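Local coordinates for protein CAS6A (Thermus thermophilus, PDB 4C97) that probably cuts CRISPR RNA precursors as a Cas6-type endoribonuclease of antiviral defence, at residues E85-L88 with G89-R93; G24-G27 with F28-L32; L66-G69 with L70-L74. The protein carries 1 engineered substitution. All blocks are in the same frame, centred on the assembly; numbering follows the deposited sequence.

Contact 1 of 3, residues E85-L88 with G89-R93; sequences EVRL and GPPFR
The ring of F92 is met obliquely by L88, whose methyl CD1 lies 4.1 Å from CD2 of F92; the two side chains cross at about a right angle. With CG of L88 beside its backbone N (chi1 -54°), CD1 is turned toward that ring. Of the flat ends on the other side of the strands, the R87 guanidinium has a water at its edge, in its plane. That water accepts from NE of R87 at 3.0 Å and donates to O of G89, tying the arginine back to the turn. P91 lies alongside the R87 side chain, its CB 3.9 Å from NH1, an oblique approach. The third flat group, the R93 guanidinium, stands 75° from the carboxylate plane of E85. OE1 of E85 sits well out of the guanidinium plane at 4.1 Å from NH2 of R93, an attraction of charges alone, while NH1 of R93 bonds to O of G83.

The backbone is a β-hairpin, 85-87 with the start of strand 91-109, at the margin of a five-stranded antiparallel sheet. V86 and F92 form its hydrogen-bonded pair, N of V86 to O of F92 and N of F92 to O of V86, both 2.8 Å and nearly straight. E85 with R93 and R87 with P91 are non-hydrogen-bonded pairs; proline suits its place because such a pair asks no N-H of P91 toward R87. At the turn, N of L88 bonds to O of P90 at 2.9 Å. G89 has a positive phi of 94°, and at its backbone angles a β-carbon would jam against O of L88, which explains the glycine.

Residue type follows the face: E85, R87, P91 and R93 occupy the exposed one, whereas V86 and F92 are buried on the other. L88 packs on L14, P20 and L25, and both V86 and L88 rest against F28 of helix 22-36.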
ATOM      1  N   GLU A  85     -10.234 -10.616 -21.053  1.00 31.43           N
ATOM      2  CA  GLU A  85      -9.172 -11.485 -20.559  1.00 30.29           C
ATOM      3  C   GLU A  85      -7.846 -10.722 -20.510  1.00 32.57           C
ATOM      4  O   GLU A  85      -7.503  -9.987 -21.437  1.00 29.87           O
ATOM      5  CB  GLU A  85      -9.046 -12.735 -21.438  1.00 40.30           C
ATOM      6  CG  GLU A  85      -8.019 -13.754 -20.947  1.00 54.58           C
ATOM      7  CD  GLU A  85      -7.982 -15.007 -21.810  1.00 73.30           C
ATOM      8  OE1 GLU A  85      -9.056 -15.602 -22.034  1.00 85.62           O
ATOM      9  OE2 GLU A  85      -6.884 -15.395 -22.267  1.00 66.69           O
ATOM     10  N   VAL A  86      -7.116 -10.888 -19.413  1.00 27.43           N
ATOM     11  CA  VAL A  86      -5.813 -10.259 -19.231  1.00 26.32           C
ATOM     12  C   VAL A  86      -4.854 -11.287 -18.670  1.00 32.13           C
ATOM     13  O   VAL A  86      -5.258 -12.181 -17.930  1.00 34.47           O
ATOM     14  CB  VAL A  86      -5.878  -9.080 -18.226  1.00 25.12           C
ATOM     15  CG1 VAL A  86      -6.739  -7.967 -18.779  1.00 30.66           C
ATOM     16  CG2 VAL A  86      -6.419  -9.541 -16.884  1.00 26.07           C
ATOM     17  N   ARG A  87      -3.580 -11.152 -19.006  1.00 25.11           N
ATOM     18  CA  ARG A  87      -2.564 -12.010 -18.427  1.00 24.23           C
ATOM     19  C   ARG A  87      -1.901 -11.299 -17.264  1.00 22.64           C
ATOM     20  O   ARG A  87      -1.338 -10.222 -17.431  1.00 23.61           O
ATOM     21  CB  ARG A  87      -1.516 -12.377 -19.469  1.00 25.01           C
ATOM     22  CG  ARG A  87      -2.103 -13.084 -20.691  1.00 26.88           C
ATOM     23  CD  ARG A  87      -1.024 -13.699 -21.559  1.00 33.78           C
ATOM     24  NE  ARG A  87      -0.410 -14.874 -20.941  1.00 32.24           N
ATOM     25  CZ  ARG A  87      -0.945 -16.092 -20.953  1.00 34.09           C
ATOM     26  NH1 ARG A  87      -2.105 -16.302 -21.548  1.00 37.15           N
ATOM     27  NH2 ARG A  87      -0.312 -17.099 -20.367  1.00 34.57           N
ATOM     28  N   LEU A  88      -1.975 -11.924 -16.092  1.00 21.82           N
ATOM     29  CA  LEU A  88      -1.335 -11.415 -14.890  1.00 20.40           C
ATOM     30  C   LEU A  88      -0.443 -12.527 -14.377  1.00 22.85           C
ATOM     31  O   LEU A  88      -0.500 -12.897 -13.206  1.00 19.86           O
ATOM     32  CB  LEU A  88      -2.386 -11.069 -13.834  1.00 19.99           C
ATOM     33  CG  LEU A  88      -3.479 -10.112 -14.298  1.00 20.65           C
ATOM     34  CD1 LEU A  88      -4.531  -9.935 -13.217  1.00 21.65           C
ATOM     35  CD2 LEU A  88      -2.899  -8.776 -14.702  1.00 25.07           C
ATOM     36  N   GLY A  89       0.365 -13.060 -15.282  1.00 22.07           N
ATOM     37  CA  GLY A  89       0.960 -14.368 -15.104  1.00 22.10           C
ATOM     38  C   GLY A  89       0.003 -15.300 -15.809  1.00 23.65           C
ATOM     39  O   GLY A  89      -0.072 -15.300 -17.044  1.00 27.01           O
ATOM     40  N   PRO A  90      -0.781 -16.066 -15.043  1.00 24.65           N
ATOM     41  CA  PRO A  90      -1.859 -16.792 -15.721  1.00 29.13           C
ATOM     42  C   PRO A  90      -2.872 -15.829 -16.344  1.00 23.25           C
ATOM     43  O   PRO A  90      -2.936 -14.659 -15.945  1.00 21.76           O
ATOM     44  CB  PRO A  90      -2.533 -17.562 -14.586  1.00 26.10           C
ATOM     45  CG  PRO A  90      -1.538 -17.603 -13.475  1.00 29.21           C
ATOM     46  CD  PRO A  90      -0.735 -16.348 -13.597  1.00 25.77           C
ATOM     47  N   PRO A  91      -3.683 -16.323 -17.283  1.00 21.37           N
ATOM     48  CA  PRO A  91      -4.778 -15.520 -17.839  1.00 21.27           C
ATOM     49  C   PRO A  91      -5.979 -15.496 -16.896  1.00 28.01           C
ATOM     50  O   PRO A  91      -6.305 -16.517 -16.289  1.00 23.51           O
ATOM     51  CB  PRO A  91      -5.133 -16.271 -19.112  1.00 22.84           C
ATOM     52  CG  PRO A  91      -4.770 -17.699 -18.814  1.00 31.00           C
ATOM     53  CD  PRO A  91      -3.562 -17.632 -17.950  1.00 25.37           C
ATOM     54  N   PHE A  92      -6.614 -14.336 -16.765  1.00 27.66           N
ATOM     55  CA  PHE A  92      -7.847 -14.207 -15.996  1.00 22.78           C
ATOM     56  C   PHE A  92      -8.824 -13.386 -16.789  1.00 22.96           C
ATOM     57  O   PHE A  92      -8.436 -12.520 -17.561  1.00 28.80           O
ATOM     58  CB  PHE A  92      -7.607 -13.476 -14.668  1.00 19.96           C
ATOM     59  CG  PHE A  92      -6.660 -14.187 -13.741  1.00 18.96           C
ATOM     60  CD1 PHE A  92      -7.125 -15.153 -12.861  1.00 21.27           C
ATOM     61  CD2 PHE A  92      -5.314 -13.887 -13.752  1.00 19.29           C
ATOM     62  CE1 PHE A  92      -6.254 -15.809 -12.005  1.00 22.33           C
ATOM     63  CE2 PHE A  92      -4.437 -14.538 -12.897  1.00 22.68           C
ATOM     64  CZ  PHE A  92      -4.910 -15.501 -12.028  1.00 23.12           C
ATOM     65  N   ARG A  93     -10.103 -13.633 -16.568  1.00 24.08           N
ATOM     66  CA  ARG A  93     -11.121 -12.730 -17.038  1.00 23.90           C
ATOM     67  C   ARG A  93     -11.466 -11.757 -15.905  1.00 27.07           C
ATOM     68  O   ARG A  93     -11.603 -12.152 -14.747  1.00 22.40           O
ATOM     69  CB  ARG A  93     -12.344 -13.524 -17.485  1.00 27.96           C
ATOM     70  CG  ARG A  93     -13.490 -12.678 -17.950  1.00 57.00           C
ATOM     71  CD  ARG A  93     -14.555 -13.525 -18.613  1.00 70.26           C
ATOM     72  NE  ARG A  93     -13.970 -14.483 -19.551  1.00 74.33           N
ATOM     73  CZ  ARG A  93     -13.599 -14.193 -20.797  1.00 79.18           C
ATOM     74  NH1 ARG A  93     -13.760 -12.968 -21.279  1.00 72.78           N
ATOM     75  NH2 ARG A  93     -13.069 -15.136 -21.568  1.00 83.29           N
TER
HETATM   76  O   HOH W   1       1.908 -14.614 -19.131  1.00 36.86           O

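Contact 2 of 3, residues G24-G27 with F28-L32; sequences GLRG and FFYGL. With SO4 (sulfate ion), chain C.
R26 and Y30, one helical turn apart, run side by side and point the same way, with the guanidinium and ring planes only 2° apart. Both belong to the α-helix 22-36, the first helix of a ferredoxin-like βαββαβ domain, packed on its antiparallel sheet. The meeting is a CH-π contact: CG of R26 sits over one face of the Y30 ring, 3.9 Å from its centroid and 14° off the normal. Farther out, CD of R26 is 3.7 Å from OH of Y30. The tyrosine offers a broad flat surface to the arginine's methylene chain, and after the bend at chi3 (70°) the guanidinium runs nearly parallel to the ring, NE of R26 still 4.0 Å from CE2 of Y30.

Beneath these side chains the helix keeps its regular i to i+4 bonds, such as N of Y30 to O of R26 at 2.8 Å. The buried L25 and F29 suit the sheet side: L25 packs on L50, F52 and A61, and F29 on L50 and V63.

The charged end of R26 reaches a sulfate, probably from the crystallisation liquor, which K230 also binds; NH1 has a further partner in OG of S232. The sulfate lies at the guanidinium edge, where NH1 of R26 donates to O1 at 3.1 Å and NH2 of R26 to O3 at 2.9 Å.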
ATOM      1  N   GLY A  24       3.885 -10.544 -13.624  1.00 15.86           N
ATOM      2  CA  GLY A  24       2.835 -10.449 -14.635  1.00 18.35           C
ATOM      3  C   GLY A  24       1.898  -9.266 -14.369  1.00 15.76           C
ATOM      4  O   GLY A  24       1.502  -8.525 -15.298  1.00 14.72           O
ATOM      5  N   LEU A  25       1.529  -9.090 -13.099  1.00 15.72           N
ATOM      6  CA  LEU A  25       0.704  -7.940 -12.705  1.00 12.85           C
ATOM      7  C   LEU A  25       1.406  -6.619 -13.029  1.00 13.87           C
ATOM      8  O   LEU A  25       0.822  -5.723 -13.672  1.00 14.05           O
ATOM      9  CB  LEU A  25       0.354  -8.010 -11.213  1.00 17.58           C
ATOM     10  CG  LEU A  25      -0.512  -6.864 -10.694  1.00 19.45           C
ATOM     11  CD1 LEU A  25      -1.808  -6.709 -11.471  1.00 20.69           C
ATOM     12  CD2 LEU A  25      -0.822  -7.081  -9.208  1.00 20.73           C
ATOM     13  N   ARG A  26       2.668  -6.481 -12.603  1.00 13.88           N
ATOM     14  CA  ARG A  26       3.368  -5.242 -12.901  1.00 12.84           C
ATOM     15  C   ARG A  26       3.527  -5.030 -14.406  1.00 14.06           C
ATOM     16  O   ARG A  26       3.404  -3.906 -14.890  1.00 14.85           O
ATOM     17  CB  ARG A  26       4.726  -5.160 -12.200  1.00 13.71           C
ATOM     18  CG  ARG A  26       5.271  -3.737 -12.200  1.00 13.51           C
ATOM     19  CD  ARG A  26       6.517  -3.621 -11.389  1.00 13.52           C
ATOM     20  NE  ARG A  26       7.658  -4.283 -12.010  1.00 14.61           N
ATOM     21  CZ  ARG A  26       8.849  -4.366 -11.436  1.00 16.23           C
ATOM     22  NH1 ARG A  26       9.048  -3.826 -10.234  1.00 18.30           N
ATOM     23  NH2 ARG A  26       9.840  -4.973 -12.050  1.00 17.35           N
ATOM     24  N   GLY A  27       3.826  -6.099 -15.148  1.00 14.78           N
ATOM     25  CA  GLY A  27       3.984  -5.984 -16.600  1.00 16.21           C
ATOM     26  C   GLY A  27       2.721  -5.507 -17.274  1.00 16.70           C
ATOM     27  O   GLY A  27       2.735  -4.669 -18.208  1.00 20.05           O
ATOM     28  N   PHE A  28       1.603  -6.042 -16.796  1.00 15.67           N
ATOM     29  CA  PHE A  28       0.296  -5.593 -17.283  1.00 15.97           C
ATOM     30  C   PHE A  28       0.072  -4.099 -17.020  1.00 15.78           C
ATOM     31  O   PHE A  28      -0.285  -3.302 -17.934  1.00 17.87           O
ATOM     32  CB  PHE A  28      -0.765  -6.427 -16.593  1.00 18.00           C
ATOM     33  CG  PHE A  28      -2.151  -5.925 -16.800  1.00 28.56           C
ATOM     34  CD1 PHE A  28      -2.801  -6.137 -18.003  1.00 44.41           C
ATOM     35  CD2 PHE A  28      -2.809  -5.261 -15.789  1.00 39.28           C
ATOM     36  CE1 PHE A  28      -4.082  -5.677 -18.192  1.00 48.14           C
ATOM     37  CE2 PHE A  28      -4.092  -4.799 -15.980  1.00 38.15           C
ATOM     38  CZ  PHE A  28      -4.720  -5.014 -17.176  1.00 38.20           C
ATOM     39  N   PHE A  29       0.315  -3.717 -15.764  1.00 14.60           N
ATOM     40  CA  PHE A  29       0.174  -2.324 -15.378  1.00 15.10           C
ATOM     41  C   PHE A  29       1.088  -1.412 -16.207  1.00 16.48           C
ATOM     42  O   PHE A  29       0.642  -0.375 -16.727  1.00 19.48           O
ATOM     43  CB  PHE A  29       0.425  -2.145 -13.873  1.00 14.97           C
ATOM     44  CG  PHE A  29       0.378  -0.727 -13.438  1.00 13.97           C
ATOM     45  CD1 PHE A  29      -0.835  -0.079 -13.322  1.00 19.56           C
ATOM     46  CD2 PHE A  29       1.539  -0.031 -13.151  1.00 19.62           C
ATOM     47  CE1 PHE A  29      -0.896   1.233 -12.933  1.00 20.14           C
ATOM     48  CE2 PHE A  29       1.482   1.294 -12.757  1.00 24.74           C
ATOM     49  CZ  PHE A  29       0.262   1.925 -12.648  1.00 20.22           C
ATOM     50  N   TYR A  30       2.347  -1.802 -16.390  1.00 17.29           N
ATOM     51  CA  TYR A  30       3.266  -0.998 -17.182  1.00 19.35           C
ATOM     52  C   TYR A  30       2.825  -0.947 -18.641  1.00 26.18           C
ATOM     53  O   TYR A  30       3.003   0.060 -19.307  1.00 29.54           O
ATOM     54  CB  TYR A  30       4.701  -1.518 -17.049  1.00 22.29           C
ATOM     55  CG  TYR A  30       5.412  -1.136 -15.750  1.00 29.62           C
ATOM     56  CD1 TYR A  30       4.760  -0.475 -14.727  1.00 56.18           C
ATOM     57  CD2 TYR A  30       6.750  -1.451 -15.556  1.00 32.06           C
ATOM     58  CE1 TYR A  30       5.422  -0.128 -13.559  1.00 63.70           C
ATOM     59  CE2 TYR A  30       7.413  -1.105 -14.378  1.00 36.57           C
ATOM     60  CZ  TYR A  30       6.747  -0.446 -13.393  1.00 50.72           C
ATOM     61  OH  TYR A  30       7.429  -0.115 -12.238  1.00 60.06           O
ATOM     62  N   GLY A  31       2.228  -2.023 -19.133  1.00 25.31           N
ATOM     63  CA  GLY A  31       1.629  -1.995 -20.459  1.00 26.18           C
ATOM     64  C   GLY A  31       0.551  -0.935 -20.587  1.00 30.84           C
ATOM     65  O   GLY A  31       0.505  -0.196 -21.580  1.00 34.96           O
ATOM     66  N   LEU A  32      -0.347  -0.866 -19.609  1.00 23.40           N
ATOM     67  CA  LEU A  32      -1.301   0.257 -19.585  1.00 25.34           C
ATOM     68  C   LEU A  32      -0.624   1.636 -19.456  1.00 26.34           C
ATOM     69  O   LEU A  32      -1.023   2.611 -20.101  1.00 31.42           O
ATOM     70  CB  LEU A  32      -2.297   0.087 -18.445  1.00 23.58           C
ATOM     71  CG  LEU A  32      -3.189  -1.145 -18.537  1.00 31.77           C
ATOM     72  CD1 LEU A  32      -4.065  -1.216 -17.316  1.00 33.81           C
ATOM     73  CD2 LEU A  32      -4.033  -1.110 -19.796  1.00 44.25           C
TER
HETATM   74  S   SO4 C1240      12.634  -3.925  -9.726  1.00 26.89           S
HETATM   75  O1  SO4 C1240      11.670  -4.463  -8.797  1.00 28.62           O
HETATM   76  O2  SO4 C1240      13.944  -4.053  -9.105  1.00 36.80           O
HETATM   77  O3  SO4 C1240      12.552  -4.671 -10.971  1.00 24.75           O
HETATM   78  O4  SO4 C1240      12.343  -2.529 -10.024  1.00 40.14           O

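Contact 3 of 3, residues L66-G69 with L70-L74; sequences LVEG and LYARL
V67 lays its methyl CG2 against CB of L70, 3.7 Å away, the two side chains crossing obliquely at the start of helix 68-79. V67 is the N-cap residue, and its carbonyl begins the helical bonding: N of Y71 donates to O of V67 at 3.1 Å, in the carbonyl plane, with a weak second bond from N of L70. L70 is buried against L33 and P47, while the partly exposed V67 rests on F158 and P47.

E68 is the first residue of the helix. A bend at chi2 (77°) brings its carboxylate back alongside the helix, OE2 lying 3.6 Å from CB of A72, a side chain small enough to admit it. OE1 of E68 meets the Y71 ring obliquely and hydrogen-bonds to OG of S4.

Two donors of R73 grip the carbonyl of G69. N of R73 makes the usual helical bond to O of G69 at 2.9 Å, and NH1 of R73 reaches O of G69 at 3.1 Å from the opposite face of the carbonyl, standing above its plane rather than on a lone pair. Because that oxygen lies in the guanidinium plane, the bond probably limits rotation of the R73 tip, and the positive charge would be expected to polarise the G69 carbonyl.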
ATOM      1  N   LEU A  66      -1.873   7.125  -6.834  1.00 13.96           N
ATOM      2  CA  LEU A  66      -1.588   8.073  -5.749  1.00 14.73           C
ATOM      3  C   LEU A  66      -1.624   9.542  -6.164  1.00 17.12           C
ATOM      4  O   LEU A  66      -1.471  10.442  -5.322  1.00 15.87           O
ATOM      5  CB  LEU A  66      -0.229   7.743  -5.105  1.00 13.53           C
ATOM      6  CG  LEU A  66      -0.092   6.302  -4.628  1.00 13.26           C
ATOM      7  CD1 LEU A  66       1.285   6.113  -4.033  1.00 13.95           C
ATOM      8  CD2 LEU A  66      -1.171   5.901  -3.618  1.00 14.49           C
ATOM      9  N   VAL A  67      -1.858   9.804  -7.451  1.00 16.04           N
ATOM     10  CA  VAL A  67      -1.950  11.176  -7.938  1.00 17.71           C
ATOM     11  C   VAL A  67      -3.115  11.246  -8.924  1.00 18.33           C
ATOM     12  O   VAL A  67      -3.399  10.265  -9.606  1.00 21.41           O
ATOM     13  CB  VAL A  67      -0.640  11.658  -8.607  1.00 31.92           C
ATOM     14  CG1 VAL A  67       0.514  11.624  -7.607  1.00 29.79           C
ATOM     15  CG2 VAL A  67      -0.301  10.800  -9.803  1.00 30.33           C
ATOM     16  N   GLU A  68      -3.797  12.387  -8.938  1.00 28.99           N
ATOM     17  CA  GLU A  68      -5.044  12.571  -9.705  1.00 29.70           C
ATOM     18  C   GLU A  68      -4.908  12.304 -11.175  1.00 32.49           C
ATOM     19  O   GLU A  68      -5.763  11.661 -11.759  1.00 33.38           O
ATOM     20  CB  GLU A  68      -5.599  13.995  -9.527  1.00 37.27           C
ATOM     21  CG  GLU A  68      -6.442  14.545 -10.728  1.00 54.41           C
ATOM     22  CD  GLU A  68      -7.874  13.988 -10.797  1.00 59.23           C
ATOM     23  OE1 GLU A  68      -8.414  13.570  -9.749  1.00 60.88           O
ATOM     24  OE2 GLU A  68      -8.468  13.983 -11.898  1.00 51.93           O
ATOM     25  N   GLY A  69      -3.884  12.869 -11.798  1.00 30.73           N
ATOM     26  CA  GLY A  69      -3.733  12.729 -13.234  1.00 36.70           C
ATOM     27  C   GLY A  69      -3.704  11.275 -13.652  1.00 39.42           C
ATOM     28  O   GLY A  69      -4.341  10.862 -14.644  1.00 32.92           O
ATOM     29  N   LEU A  70      -2.975  10.484 -12.870  1.00 38.93           N
ATOM     30  CA  LEU A  70      -2.818   9.080 -13.168  1.00 27.17           C
ATOM     31  C   LEU A  70      -4.149   8.373 -12.979  1.00 28.51           C
ATOM     32  O   LEU A  70      -4.532   7.547 -13.792  1.00 29.94           O
ATOM     33  CB  LEU A  70      -1.723   8.469 -12.294  1.00 25.94           C
ATOM     34  CG  LEU A  70      -1.220   7.085 -12.669  1.00 34.29           C
ATOM     35  CD1 LEU A  70      -0.745   7.061 -14.126  1.00 32.13           C
ATOM     36  CD2 LEU A  70      -0.106   6.642 -11.742  1.00 32.92           C
ATOM     37  N   TYR A  71      -4.845   8.713 -11.904  1.00 26.69           N
ATOM     38  CA  TYR A  71      -6.200   8.240 -11.658  1.00 28.41           C
ATOM     39  C   TYR A  71      -7.121   8.536 -12.862  1.00 27.83           C
ATOM     40  O   TYR A  71      -7.796   7.650 -13.393  1.00 30.98           O
ATOM     41  CB  TYR A  71      -6.748   8.935 -10.415  1.00 30.35           C
ATOM     42  CG  TYR A  71      -8.199   8.611 -10.110  1.00 27.15           C
ATOM     43  CD1 TYR A  71      -8.567   7.353  -9.686  1.00 31.60           C
ATOM     44  CD2 TYR A  71      -9.191   9.561 -10.254  1.00 40.47           C
ATOM     45  CE1 TYR A  71      -9.879   7.047  -9.417  1.00 30.14           C
ATOM     46  CE2 TYR A  71     -10.509   9.257  -9.978  1.00 41.56           C
ATOM     47  CZ  TYR A  71     -10.837   7.985  -9.544  1.00 36.90           C
ATOM     48  OH  TYR A  71     -12.141   7.630  -9.260  1.00 47.03           O
ATOM     49  N   ALA A  72      -7.111   9.792 -13.279  1.00 29.16           N
ATOM     50  CA  ALA A  72      -7.967  10.287 -14.356  1.00 30.87           C
ATOM     51  C   ALA A  72      -7.685   9.519 -15.624  1.00 30.70           C
ATOM     52  O   ALA A  72      -8.599   9.165 -16.363  1.00 35.58           O
ATOM     53  CB  ALA A  72      -7.723  11.764 -14.586  1.00 34.23           C
ATOM     54  N   ARG A  73      -6.411   9.277 -15.893  1.00 30.20           N
ATOM     55  CA  ARG A  73      -6.068   8.543 -17.099  1.00 34.29           C
ATOM     56  C   ARG A  73      -6.282   7.036 -17.024  1.00 34.14           C
ATOM     57  O   ARG A  73      -6.709   6.429 -18.012  1.00 31.74           O
ATOM     58  CB  ARG A  73      -4.639   8.829 -17.479  1.00 35.39           C
ATOM     59  CG  ARG A  73      -4.453  10.213 -17.982  1.00 47.72           C
ATOM     60  CD  ARG A  73      -2.984  10.523 -18.125  1.00 54.70           C
ATOM     61  NE  ARG A  73      -2.762  11.872 -18.630  1.00 66.12           N
ATOM     62  CZ  ARG A  73      -3.110  12.989 -17.993  1.00 71.75           C
ATOM     63  NH1 ARG A  73      -3.706  12.946 -16.805  1.00 69.48           N
ATOM     64  NH2 ARG A  73      -2.862  14.164 -18.556  1.00 73.26           N
ATOM     65  N   LEU A  74      -5.991   6.432 -15.876  1.00 32.76           N
ATOM     66  CA  LEU A  74      -6.000   4.980 -15.785  1.00 27.65           C
ATOM     67  C   LEU A  74      -7.344   4.380 -15.403  1.00 33.62           C
ATOM     68  O   LEU A  74      -7.688   3.303 -15.898  1.00 32.77           O
ATOM     69  CB  LEU A  74      -4.929   4.490 -14.818  1.00 34.67           C
ATOM     70  CG  LEU A  74      -3.571   4.286 -15.476  1.00 40.31           C
ATOM     71  CD1 LEU A  74      -2.498   4.268 -14.426  1.00 39.25           C
ATOM     72  CD2 LEU A  74      -3.561   2.997 -16.248  1.00 48.73           C
TER

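How the contacts relate
Along the chain the order is contact 2, contact 3, contact 1. Contact 1 is the edge hairpin of the five-stranded antiparallel sheet that includes strands 6-15 and 91-109, whereas contacts 2 and 3 lie on the two helices packed on it. Contact 2 touches both others: its F28 meets V86 and L88 of contact 1, the centres of contacts 1 and 2 being about 11 Å apart, while F29 and L32 pack on L74 of contact 3, whose centre is about 16 Å from that of contact 2. Contacts 1 and 3 do not touch; their nearest atoms are about 12 Å apart. Helix 22-36 thus lies between the edge hairpin and helix 68-79 in one ferredoxin-like domain.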